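Local coordinates for protein 2-dehydropantoate 2-reductase (Porphyromonas gingivalis, PDB 2QYT) that probably catalyses the NADPH-dependent reduction of 2-dehydropantoate (ketopantoate) to (R)-pantoate, the second step in making pantoate for pantothenate biosynthesis, at residues 11-16 / 88-93; 42-47 / 72-77; 114-119 / 138-143; 235-240 / 302-307. One frame throughout, in Å; residues are numbered along the deposited sequence.

Interaction 1: 11-16 / 88-93; sequences IAVFGL and LFCTKD. With SO4 (sulfate ion), chain E; SO4 (sulfate ion), chain C; EDO (1,2-ethanediol), chain G.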
# COMPACT_ATOMS: atom_id res chain seq x y z
N ILE A 11 -0.11 17.65 2.09
CA ILE A 11 -0.08 16.26 1.70
C ILE A 11 -0.65 16.08 0.29
O ILE A 11 -1.71 16.62 -0.01
CB ILE A 11 -0.98 15.38 2.67
CG1 ILE A 11 -0.55 15.56 4.11
CG2 ILE A 11 -0.94 13.89 2.30
CD1 ILE A 11 -0.89 14.34 4.99
N ALA A 12 0.03 15.32 -0.55
CA ALA A 12 -0.52 14.95 -1.85
C ALA A 12 -0.82 13.45 -1.93
O ALA A 12 -0.09 12.62 -1.37
CB ALA A 12 0.42 15.34 -2.91
N VAL A 13 -1.89 13.11 -2.65
CA VAL A 13 -2.22 11.73 -2.91
C VAL A 13 -2.08 11.49 -4.39
O VAL A 13 -2.82 12.06 -5.17
CB VAL A 13 -3.63 11.33 -2.38
CG1 VAL A 13 -3.82 9.82 -2.46
CG2 VAL A 13 -3.76 11.72 -0.94
N PHE A 14 -1.15 10.60 -4.76
CA PHE A 14 -0.87 10.28 -6.14
C PHE A 14 -1.53 8.93 -6.47
O PHE A 14 -1.04 7.88 -6.08
CB PHE A 14 0.66 10.21 -6.35
CG PHE A 14 1.08 10.03 -7.80
CD1 PHE A 14 0.95 11.08 -8.71
CD2 PHE A 14 1.60 8.83 -8.25
CE1 PHE A 14 1.34 10.95 -10.02
CE2 PHE A 14 1.98 8.67 -9.58
CZ PHE A 14 1.85 9.74 -10.47
N GLY A 15 -2.64 8.98 -7.21
CA GLY A 15 -3.43 7.81 -7.59
C GLY A 15 -4.61 7.84 -6.66
O GLY A 15 -4.44 7.80 -5.45
N LEU A 16 -5.81 8.02 -7.19
CA LEU A 16 -7.02 8.04 -6.34
C LEU A 16 -7.93 6.82 -6.54
O LEU A 16 -9.12 6.97 -6.77
CB LEU A 16 -7.89 9.31 -6.57
CG LEU A 16 -7.78 10.63 -5.83
CD1 LEU A 16 -9.05 11.45 -6.12
CD2 LEU A 16 -7.46 10.64 -4.33
N LEU A 88 1.61 10.48 -0.57
CA LEU A 88 1.07 9.11 -0.47
C LEU A 88 0.99 8.57 -1.90
O LEU A 88 0.25 9.12 -2.74
CB LEU A 88 -0.34 9.20 0.16
CG LEU A 88 -0.51 9.00 1.65
CD1 LEU A 88 0.54 9.61 2.52
CD2 LEU A 88 -1.97 9.35 2.12
N PHE A 89 1.80 7.57 -2.18
CA PHE A 89 2.00 7.08 -3.54
C PHE A 89 1.11 5.84 -3.64
O PHE A 89 1.37 4.84 -3.00
CB PHE A 89 3.50 6.77 -3.77
CG PHE A 89 3.84 6.38 -5.19
CD1 PHE A 89 4.13 7.37 -6.14
CD2 PHE A 89 3.87 5.03 -5.58
CE1 PHE A 89 4.46 7.03 -7.45
CE2 PHE A 89 4.18 4.66 -6.92
CZ PHE A 89 4.50 5.67 -7.85
N CYS A 90 0.05 5.94 -4.43
CA CYS A 90 -1.06 4.99 -4.45
C CYS A 90 -1.47 4.59 -5.86
O CYS A 90 -2.61 4.21 -6.10
CB CYS A 90 -2.27 5.58 -3.70
SG CYS A 90 -1.87 6.09 -1.98
N THR A 91 -0.55 4.64 -6.81
CA THR A 91 -0.91 4.20 -8.16
C THR A 91 -0.33 2.81 -8.43
O THR A 91 0.77 2.51 -8.01
CB THR A 91 -0.42 5.20 -9.25
OG1 THR A 91 -0.75 4.66 -10.53
CG2 THR A 91 1.06 5.34 -9.20
N LYS A 92 -1.06 1.96 -9.12
CA LYS A 92 -0.43 0.73 -9.62
C LYS A 92 -0.05 0.85 -11.09
O LYS A 92 0.42 -0.12 -11.70
CB LYS A 92 -1.31 -0.51 -9.38
CG LYS A 92 -2.72 -0.50 -9.99
CD LYS A 92 -3.36 -1.93 -10.06
CE LYS A 92 -3.96 -2.42 -8.70
NZ LYS A 92 -5.47 -2.23 -8.50
N ASP A 93 -0.26 2.05 -11.64
CA ASP A 93 -0.28 2.25 -13.10
C ASP A 93 1.11 2.45 -13.73
O ASP A 93 1.33 2.02 -14.86
CB ASP A 93 -1.27 3.37 -13.53
CG ASP A 93 -2.76 2.97 -13.32
OD1 ASP A 93 -3.62 3.86 -13.10
OD2 ASP A 93 -3.07 1.76 -13.38
S SO4 E . -4.96 3.99 -9.32
O1 SO4 E . -6.25 4.36 -9.88
O2 SO4 E . -4.96 2.58 -8.90
O3 SO4 E . -3.95 4.28 -10.35
O4 SO4 E . -4.66 4.80 -8.14
S SO4 C . -6.83 7.95 -10.89
O1 SO4 C . -7.01 8.41 -9.53
O2 SO4 C . -7.39 6.59 -10.94
O3 SO4 C . -7.55 8.79 -11.85
O4 SO4 C . -5.38 7.92 -11.16
C1 EDO G . -4.99 2.93 -4.66
O1 EDO G . -5.26 4.29 -5.01
C2 EDO G . -5.90 1.96 -5.42
O2 EDO G . -6.20 0.88 -4.54

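Interaction 2: 42-47 / 72-77; sequences WIARGA and TCVTDN. With SO4 (sulfate ion), chain C.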
# COMPACT_ATOMS: atom_id res chain seq x y z
N TRP A 42 -4.88 16.03 -4.61
CA TRP A 42 -5.10 14.74 -5.24
C TRP A 42 -4.65 14.76 -6.66
O TRP A 42 -4.91 15.73 -7.38
CB TRP A 42 -6.59 14.39 -5.24
CG TRP A 42 -7.19 14.25 -3.89
CD1 TRP A 42 -6.53 14.05 -2.70
CD2 TRP A 42 -8.59 14.26 -3.58
NE1 TRP A 42 -7.45 13.96 -1.65
CE2 TRP A 42 -8.71 14.11 -2.16
CE3 TRP A 42 -9.74 14.45 -4.34
CZ2 TRP A 42 -9.94 14.10 -1.51
CZ3 TRP A 42 -10.96 14.45 -3.68
CH2 TRP A 42 -11.06 14.27 -2.29
N ILE A 43 -3.97 13.70 -7.09
CA ILE A 43 -3.65 13.57 -8.49
C ILE A 43 -4.52 12.47 -9.04
O ILE A 43 -4.36 11.35 -8.64
CB ILE A 43 -2.16 13.26 -8.73
CG1 ILE A 43 -1.27 14.32 -8.02
CG2 ILE A 43 -1.86 13.04 -10.26
CD1 ILE A 43 -1.40 15.81 -8.56
N ALA A 44 -5.41 12.79 -9.95
CA ALA A 44 -6.35 11.82 -10.50
C ALA A 44 -6.41 12.17 -11.94
O ALA A 44 -5.96 13.25 -12.32
CB ALA A 44 -7.70 12.00 -9.89
N ARG A 45 -6.96 11.29 -12.78
CA ARG A 45 -7.04 11.61 -14.19
C ARG A 45 -8.30 11.18 -14.87
O ARG A 45 -9.14 10.47 -14.27
CB ARG A 45 -5.82 11.07 -14.94
CG ARG A 45 -5.38 9.65 -14.60
CD ARG A 45 -3.90 9.53 -14.98
NE ARG A 45 -3.02 9.49 -13.80
CZ ARG A 45 -2.20 10.46 -13.37
NH1 ARG A 45 -2.06 11.63 -14.03
NH2 ARG A 45 -1.45 10.23 -12.28
N GLY A 46 -8.45 11.66 -16.10
CA GLY A 46 -9.57 11.29 -16.98
C GLY A 46 -10.96 11.55 -16.43
O GLY A 46 -11.23 12.62 -15.86
N ALA A 47 -11.84 10.55 -16.61
CA ALA A 47 -13.22 10.57 -16.12
C ALA A 47 -13.32 10.67 -14.63
O ALA A 47 -14.21 11.34 -14.12
CB ALA A 47 -14.01 9.34 -16.62
N THR A 72 -8.27 20.41 -1.24
CA THR A 72 -7.74 21.75 -1.51
C THR A 72 -7.52 21.84 -3.00
O THR A 72 -7.79 22.86 -3.59
CB THR A 72 -6.39 21.99 -0.79
OG1 THR A 72 -6.56 21.58 0.56
CG2 THR A 72 -5.95 23.54 -0.83
N CYS A 73 -7.01 20.77 -3.59
CA CYS A 73 -6.66 20.85 -4.99
C CYS A 73 -6.79 19.45 -5.55
O CYS A 73 -6.44 18.47 -4.88
CB CYS A 73 -5.24 21.44 -5.14
SG CYS A 73 -4.53 21.32 -6.80
N VAL A 74 -7.34 19.35 -6.76
CA VAL A 74 -7.38 18.08 -7.48
C VAL A 74 -7.05 18.38 -8.94
O VAL A 74 -7.55 19.34 -9.52
CB VAL A 74 -8.74 17.30 -7.35
CG1 VAL A 74 -9.89 18.13 -8.00
CG2 VAL A 74 -8.64 15.92 -8.06
N THR A 75 -6.18 17.54 -9.51
CA THR A 75 -5.63 17.82 -10.84
C THR A 75 -5.00 16.55 -11.41
O THR A 75 -4.81 15.61 -10.66
CB THR A 75 -4.62 19.04 -10.81
OG1 THR A 75 -4.14 19.25 -12.11
CG2 THR A 75 -3.40 18.83 -9.88
N ASP A 76 -4.73 16.51 -12.73
CA ASP A 76 -3.90 15.43 -13.32
C ASP A 76 -2.45 15.85 -13.44
O ASP A 76 -1.65 15.10 -13.97
CB ASP A 76 -4.45 14.92 -14.68
CG ASP A 76 -4.68 16.02 -15.67
OD1 ASP A 76 -4.33 17.18 -15.38
OD2 ASP A 76 -5.22 15.72 -16.76
N ASN A 77 -2.11 17.04 -12.96
CA ASN A 77 -0.76 17.60 -13.15
C ASN A 77 -0.00 17.93 -11.84
O ASN A 77 -0.25 18.97 -11.24
CB ASN A 77 -0.83 18.84 -14.01
CG ASN A 77 0.53 19.27 -14.59
OD1 ASN A 77 1.63 18.90 -14.10
ND2 ASN A 77 0.46 20.07 -15.64
S SO4 C . -6.83 7.95 -10.89
O1 SO4 C . -7.01 8.41 -9.53
O2 SO4 C . -7.39 6.59 -10.94
O3 SO4 C . -7.55 8.79 -11.85
O4 SO4 C . -5.38 7.92 -11.16
O HOH W 1 -6.34 13.20 -17.51

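Interaction 3: 114-119 / 138-143; sequences LPLLNG and GCVYIS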
# COMPACT_ATOMS: atom_id res chain seq x y z
N LEU A 114 5.43 7.98 0.88
CA LEU A 114 4.88 6.73 1.40
C LEU A 114 4.22 5.90 0.29
O LEU A 114 3.09 6.18 -0.09
CB LEU A 114 3.78 7.03 2.43
CG LEU A 114 4.05 6.74 3.91
CD1 LEU A 114 2.82 6.95 4.79
CD2 LEU A 114 4.53 5.31 3.97
N PRO A 115 4.90 4.85 -0.19
CA PRO A 115 4.21 3.95 -1.09
C PRO A 115 3.29 3.04 -0.28
O PRO A 115 3.73 2.39 0.69
CB PRO A 115 5.36 3.13 -1.75
CG PRO A 115 6.65 3.68 -1.17
CD PRO A 115 6.28 4.39 0.08
N LEU A 116 2.02 3.00 -0.64
CA LEU A 116 1.08 2.15 0.09
C LEU A 116 0.70 0.87 -0.69
O LEU A 116 -0.16 0.09 -0.25
CB LEU A 116 -0.13 2.96 0.56
CG LEU A 116 0.22 4.21 1.41
CD1 LEU A 116 -0.99 5.10 1.61
CD2 LEU A 116 0.91 3.83 2.78
N LEU A 117 1.38 0.63 -1.80
CA LEU A 117 1.14 -0.46 -2.75
C LEU A 117 1.63 -1.81 -2.20
O LEU A 117 2.55 -1.86 -1.37
CB LEU A 117 1.91 -0.20 -4.07
CG LEU A 117 1.99 1.19 -4.75
CD1 LEU A 117 2.64 2.16 -3.80
CD2 LEU A 117 2.76 1.17 -6.10
N ASN A 118 1.05 -2.90 -2.71
CA ASN A 118 1.50 -4.24 -2.37
C ASN A 118 2.81 -4.53 -3.06
O ASN A 118 3.13 -3.92 -4.09
CB ASN A 118 0.44 -5.25 -2.73
CG ASN A 118 -0.68 -5.31 -1.70
OD1 ASN A 118 -0.43 -5.34 -0.47
ND2 ASN A 118 -1.92 -5.34 -2.17
N GLY A 119 3.60 -5.42 -2.49
CA GLY A 119 4.90 -5.75 -3.07
C GLY A 119 5.89 -5.87 -1.94
O GLY A 119 5.65 -5.31 -0.86
N GLY A 138 5.37 1.67 3.82
CA GLY A 138 4.01 1.62 4.33
C GLY A 138 3.24 0.45 3.78
O GLY A 138 3.64 -0.13 2.77
N CYS A 139 2.18 0.05 4.49
CA CYS A 139 1.22 -0.88 3.94
C CYS A 139 -0.14 -0.70 4.61
O CYS A 139 -0.23 -0.30 5.78
CB CYS A 139 1.71 -2.32 4.07
SG CYS A 139 1.68 -2.96 5.75
N VAL A 140 -1.20 -1.00 3.87
CA VAL A 140 -2.58 -0.78 4.34
C VAL A 140 -3.35 -2.10 4.31
O VAL A 140 -3.01 -2.98 3.54
CB VAL A 140 -3.30 0.35 3.54
CG1 VAL A 140 -2.55 1.67 3.70
CG2 VAL A 140 -3.44 0.01 2.05
N TYR A 141 -4.30 -2.27 5.23
CA TYR A 141 -5.27 -3.35 5.15
C TYR A 141 -6.63 -2.67 5.04
O TYR A 141 -7.09 -2.01 5.97
CB TYR A 141 -5.23 -4.23 6.40
CG TYR A 141 -4.00 -5.08 6.53
CD1 TYR A 141 -4.02 -6.40 6.12
CD2 TYR A 141 -2.81 -4.56 7.00
CE1 TYR A 141 -2.87 -7.22 6.25
CE2 TYR A 141 -1.66 -5.36 7.11
CZ TYR A 141 -1.70 -6.68 6.74
OH TYR A 141 -0.56 -7.46 6.83
N ILE A 142 -7.23 -2.80 3.87
CA ILE A 142 -8.43 -2.05 3.56
C ILE A 142 -9.05 -2.68 2.33
O ILE A 142 -8.30 -3.09 1.42
CB ILE A 142 -8.16 -0.52 3.33
CG1 ILE A 142 -9.48 0.30 3.41
CG2 ILE A 142 -7.25 -0.23 2.08
CD1 ILE A 142 -9.34 1.87 3.03
N SER A 143 -10.38 -2.79 2.33
CA SER A 143 -11.12 -3.38 1.23
C SER A 143 -11.87 -2.32 0.45
O SER A 143 -13.08 -2.13 0.62
CB SER A 143 -12.12 -4.38 1.79
OG SER A 143 -11.40 -5.42 2.44
O HOH W 2 6.57 0.72 1.18
O HOH W 3 -0.27 -2.34 1.25

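Interaction 4: 235-240 / 302-307; sequences EEVAEL and PMYKRM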
# COMPACT_ATOMS: atom_id res chain seq x y z
N GLU A 235 5.91 -22.05 3.98
CA GLU A 235 7.28 -22.40 4.39
C GLU A 235 8.31 -21.84 3.42
O GLU A 235 9.39 -21.41 3.84
CB GLU A 235 7.46 -23.91 4.51
CG GLU A 235 6.82 -24.56 5.74
CD GLU A 235 7.12 -26.06 5.84
OE1 GLU A 235 6.89 -26.63 6.94
OE2 GLU A 235 7.57 -26.68 4.83
N GLU A 236 7.96 -21.84 2.14
CA GLU A 236 8.83 -21.37 1.08
C GLU A 236 9.08 -19.84 1.14
O GLU A 236 10.24 -19.41 1.21
CB GLU A 236 8.29 -21.79 -0.29
CG GLU A 236 8.76 -23.16 -0.72
CD GLU A 236 8.17 -23.62 -2.04
OE1 GLU A 236 7.61 -22.77 -2.77
OE2 GLU A 236 8.27 -24.84 -2.34
N VAL A 237 8.00 -19.07 1.12
CA VAL A 237 8.05 -17.62 1.27
C VAL A 237 8.74 -17.24 2.58
O VAL A 237 9.52 -16.28 2.62
CB VAL A 237 6.61 -16.93 1.11
CG1 VAL A 237 5.76 -17.01 2.38
CG2 VAL A 237 6.75 -15.46 0.61
N ALA A 238 8.49 -18.01 3.64
CA ALA A 238 9.09 -17.76 4.95
C ALA A 238 10.59 -18.04 4.93
O ALA A 238 11.36 -17.23 5.47
CB ALA A 238 8.42 -18.56 6.04
N GLU A 239 10.98 -19.15 4.30
CA GLU A 239 12.38 -19.49 4.06
C GLU A 239 13.09 -18.41 3.23
O GLU A 239 14.23 -18.04 3.55
CB GLU A 239 12.51 -20.85 3.36
CG GLU A 239 13.91 -21.46 3.35
CD GLU A 239 13.99 -22.81 2.63
OE1 GLU A 239 12.95 -23.27 2.08
OE2 GLU A 239 15.09 -23.40 2.62
N LEU A 240 12.42 -17.93 2.18
CA LEU A 240 12.96 -16.86 1.33
C LEU A 240 13.34 -15.64 2.17
O LEU A 240 14.48 -15.16 2.12
CB LEU A 240 11.96 -16.43 0.23
CG LEU A 240 12.36 -15.25 -0.68
CD1 LEU A 240 11.68 -15.35 -2.02
CD2 LEU A 240 12.07 -13.87 -0.11
N PRO A 302 10.38 -25.30 -4.72
CA PRO A 302 9.70 -26.10 -5.74
C PRO A 302 8.22 -25.77 -5.96
O PRO A 302 7.79 -25.70 -7.11
CB PRO A 302 9.88 -27.55 -5.25
CG PRO A 302 10.20 -27.44 -3.80
CD PRO A 302 10.92 -26.14 -3.63
N MSE A 303 7.46 -25.57 -4.89
CA MSE A 303 6.02 -25.27 -5.00
C MSE A 303 5.72 -23.95 -5.72
O MSE A 303 4.86 -23.91 -6.60
CB MSE A 303 5.36 -25.27 -3.62
CG MSE A 303 3.81 -25.38 -3.64
SE MSE A 303 3.10 -27.07 -4.40
CE MSE A 303 4.09 -28.40 -3.35
N TYR A 304 6.41 -22.89 -5.31
CA TYR A 304 6.32 -21.61 -6.01
C TYR A 304 6.72 -21.74 -7.48
O TYR A 304 6.05 -21.18 -8.35
CB TYR A 304 7.18 -20.56 -5.32
CG TYR A 304 6.41 -19.66 -4.40
CD1 TYR A 304 6.32 -19.94 -3.03
CD2 TYR A 304 5.78 -18.51 -4.88
CE1 TYR A 304 5.61 -19.12 -2.17
CE2 TYR A 304 5.06 -17.66 -4.02
CZ TYR A 304 4.99 -17.98 -2.67
OH TYR A 304 4.29 -17.15 -1.83
N LYS A 305 7.80 -22.48 -7.76
CA LYS A 305 8.29 -22.65 -9.13
C LYS A 305 7.33 -23.44 -10.01
O LYS A 305 7.12 -23.09 -11.16
CB LYS A 305 9.69 -23.27 -9.14
CG LYS A 305 10.77 -22.38 -8.54
CD LYS A 305 12.16 -22.76 -9.05
CE LYS A 305 12.81 -23.87 -8.24
NZ LYS A 305 12.28 -25.23 -8.54
N ARG A 306 6.76 -24.51 -9.47
CA ARG A 306 5.71 -25.28 -10.14
C ARG A 306 4.53 -24.36 -10.44
O ARG A 306 4.00 -24.36 -11.55
CB ARG A 306 5.26 -26.48 -9.28
CG ARG A 306 4.49 -27.57 -10.03
CD ARG A 306 3.17 -27.97 -9.34
NE ARG A 306 3.31 -28.93 -8.22
CZ ARG A 306 2.29 -29.49 -7.56
NH1 ARG A 306 1.02 -29.23 -7.89
NH2 ARG A 306 2.53 -30.34 -6.56
N MSE A 307 4.14 -23.57 -9.45
CA MSE A 307 2.97 -22.68 -9.52
C MSE A 307 3.15 -21.51 -10.52
O MSE A 307 2.26 -21.24 -11.34
CB MSE A 307 2.63 -22.15 -8.11
CG MSE A 307 1.16 -22.26 -7.68
SE MSE A 307 0.89 -23.22 -5.98
CE MSE A 307 -1.03 -23.20 -5.82

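Interaction 1: 11-16 / 88-93
Phe14 and Phe89 lie side by side and point the same way from two neighbouring parallel strands at the heart of a Rossmann-type sheet. Their rings are nearly parallel, 21° between planes, but slid so far apart that they barely overlap; the touch is between CD2 of Phe14 and CE1 of Phe89, 3.5 Å apart. Both side chains have CG anti to the backbone N (chi1 -173° and -174°), which sets the two CG atoms off their backbones in the same way. CG2 of Thr91 comes in beside the Phe14 ring, 3.5 Å from its CE2, and Ile103 of helix 96-103 packs on both phenylalanines. The other face of the sheet carries a looser apolar pair, with CG2 of Val13 at 4.3 Å from CD2 of Leu88.

Between the faces run three backbone hydrogen bonds: Leu88 N to Ala12 O, Phe14 N to Leu88 O, and Cys90 N to Phe14 O. Beyond them the strands give way to loops at their C-terminal ends. Here Gly15, the first glycine of a probable GxGxxG dinucleotide-binding turn, sits where a CB would run into Cys90 O and Thr91 N. Two sulfates, probably from the crystallisation liquor, occupy this polar edge, consistent with a site for the phosphates of NADPH. Leu16 N donates to O1 of one sulfate at 2.7 Å. At the other, Thr91 OG1 donates to O3 over 3.2 Å, while the same hydroxyl oxygen closes an ST turn by accepting from Asp93 N at 2.9 Å.

Interaction 2: 42-47 / 72-77
Trp42 and Val74 meet where CG2 of Val74 rests 3.8 Å from CB of Trp42 and lies at the edge of the indole, near its plane. CG2 stands anti to the backbone N of Val74, and the same methyl lies 4.4 Å from CB of Ala44. On the other face of the sheet, Ile43 and Thr75 lie side by side, with CD1 of Ile43 3.9 Å from CG2 of Thr75. Three backbone hydrogen bonds join the strands: Trp42 N to Cys73 O, Thr75 N to Trp42 O, and Ala44 N to Thr75 O.

Past the paired strands a water bridges the segments, accepting from Gly46 N and donating to Asp76 OD2 at 2.9 Å. Thr75 OG1 accepts from Asn77 N at 3.1 Å, an ST turn, and is also hydrogen-bonded to Glu80; Asn77 in turn caps helix 78-81 through Ala79 N. Leu49 and Ile52 of helix 46-55 pack on Val74, while Val81 packs on both Ile43 and Thr75.

Arg45 N donates a nearly straight bond (168°) to O3 of a sulfate at 2.7 Å. An anion at the end of the second strand of a Rossmann fold fits the usual place of the 2'-phosphate of NADPH.

Interaction 3: 114-119 / 138-143
Gly138 and Leu116 meet with CD2 of Leu116 4.1 Å from CA of Gly138, and these two residues have the most surface buried in the contact. Gly138 gives strand 137-148 a bare stretch of backbone here: a CB would point toward segment 114-119 and clash with CD2 of both Leu114 and Leu116. CD2 of Leu114 accordingly comes within 3.7 Å of Gly138 N.

Val140 is the third partner. Its side chain crosses that of Leu116 at about a right angle, and its CG1 is equally near CB and CD2 of the leucine, 4.2 Å from each. Val140 has CG1 anti to the carbonyl carbon (chi1 -61°); its other methyl, CG2, is 4.0 Å from Leu116 O.

No direct hydrogen bond links the segments, so water supplies the polar bridges. One water accepts from Gly138 N at 3.1 Å and donates weakly to Pro115 O. A second accepts from Val140 N and donates to Leu116 O at 2.9 Å, with a weak further bond to Asn118 OD1.

The contact thus joins the C-terminal end of edge strand 111-115 of the parallel Rossmann sheet, and the loop that follows it, to strand 137-148 of the mixed sheet. Val19 and Tyr23 of helix 18-33 pack on Val140, Phe161 of strand 158-164 packs on Leu114 and Leu116, and Lys201 of helix 194-215 hydrogen-bonds to both Asn118 OD1 and Val140 O.

Interaction 4: 235-240 / 302-307
Glu236 reaches from helix 227-244 to the start of helix 302-309 and takes hold of two successive backbone N-H groups with its carboxylate. OE1 accepts from Tyr304 N and OE2 from Met303 N (selenomethionine), both at 2.8 Å and both through the syn lone pair, so the carboxylate is held by one bond at each oxygen. The chain is extended beyond CG, with CD anti (chi2 177°), which carries the carboxylate across. Both N-H groups belong to the first turn of helix 302-309, and the partial positive charge of that helix end would be expected to favour the ionised acid. OE2 also lies 3.2 Å from CD of Pro302, while OE1 sits in the plane of the Tyr304 ring at its edge, 3.1 Å from CD1.

One residue on, Val237 meets the far end of the tyrosine: its CB is 3.8 Å from Tyr304 OH and 4.1 Å from CE1, the two side chains crossing obliquely. The hydroxyl finds its polar partner in Ser206 OG.

The N-to-C directions of the two helix segments differ by 113°, with a closest axis approach of 9.9 Å, in the all-helical C-terminal part. Helix 194-215 lies against both, with Met203 touching Val237 and Val207 touching Tyr304, and Val290 of helix 288-296 packs on Tyr304 and Leu240.

Interactions 1 and 2 lie within one parallel sheet, whose strand order is 73-75, 38-43, 9-14, 86-89, 111-115, and interaction 3 reaches it through strand 111-115. Interactions 1 and 2, with centres 10 Å apart, are joined through neighbouring strands 9-14 and 38-43 and touch the same sulfate, marking the probable cofactor side. Interaction 3, its centre 11 Å from that of interaction 1, ties the other edge strand to the mixed sheet. Along the chain, 42-47 / 72-77 falls between the halves of 11-16 / 88-93; interactions 3 and 4 follow in turn. Interaction 4 stands apart in the helical C-terminal part, its nearest atoms about 10 Å from interaction 3 and its centre 41 Å from that of interaction 2.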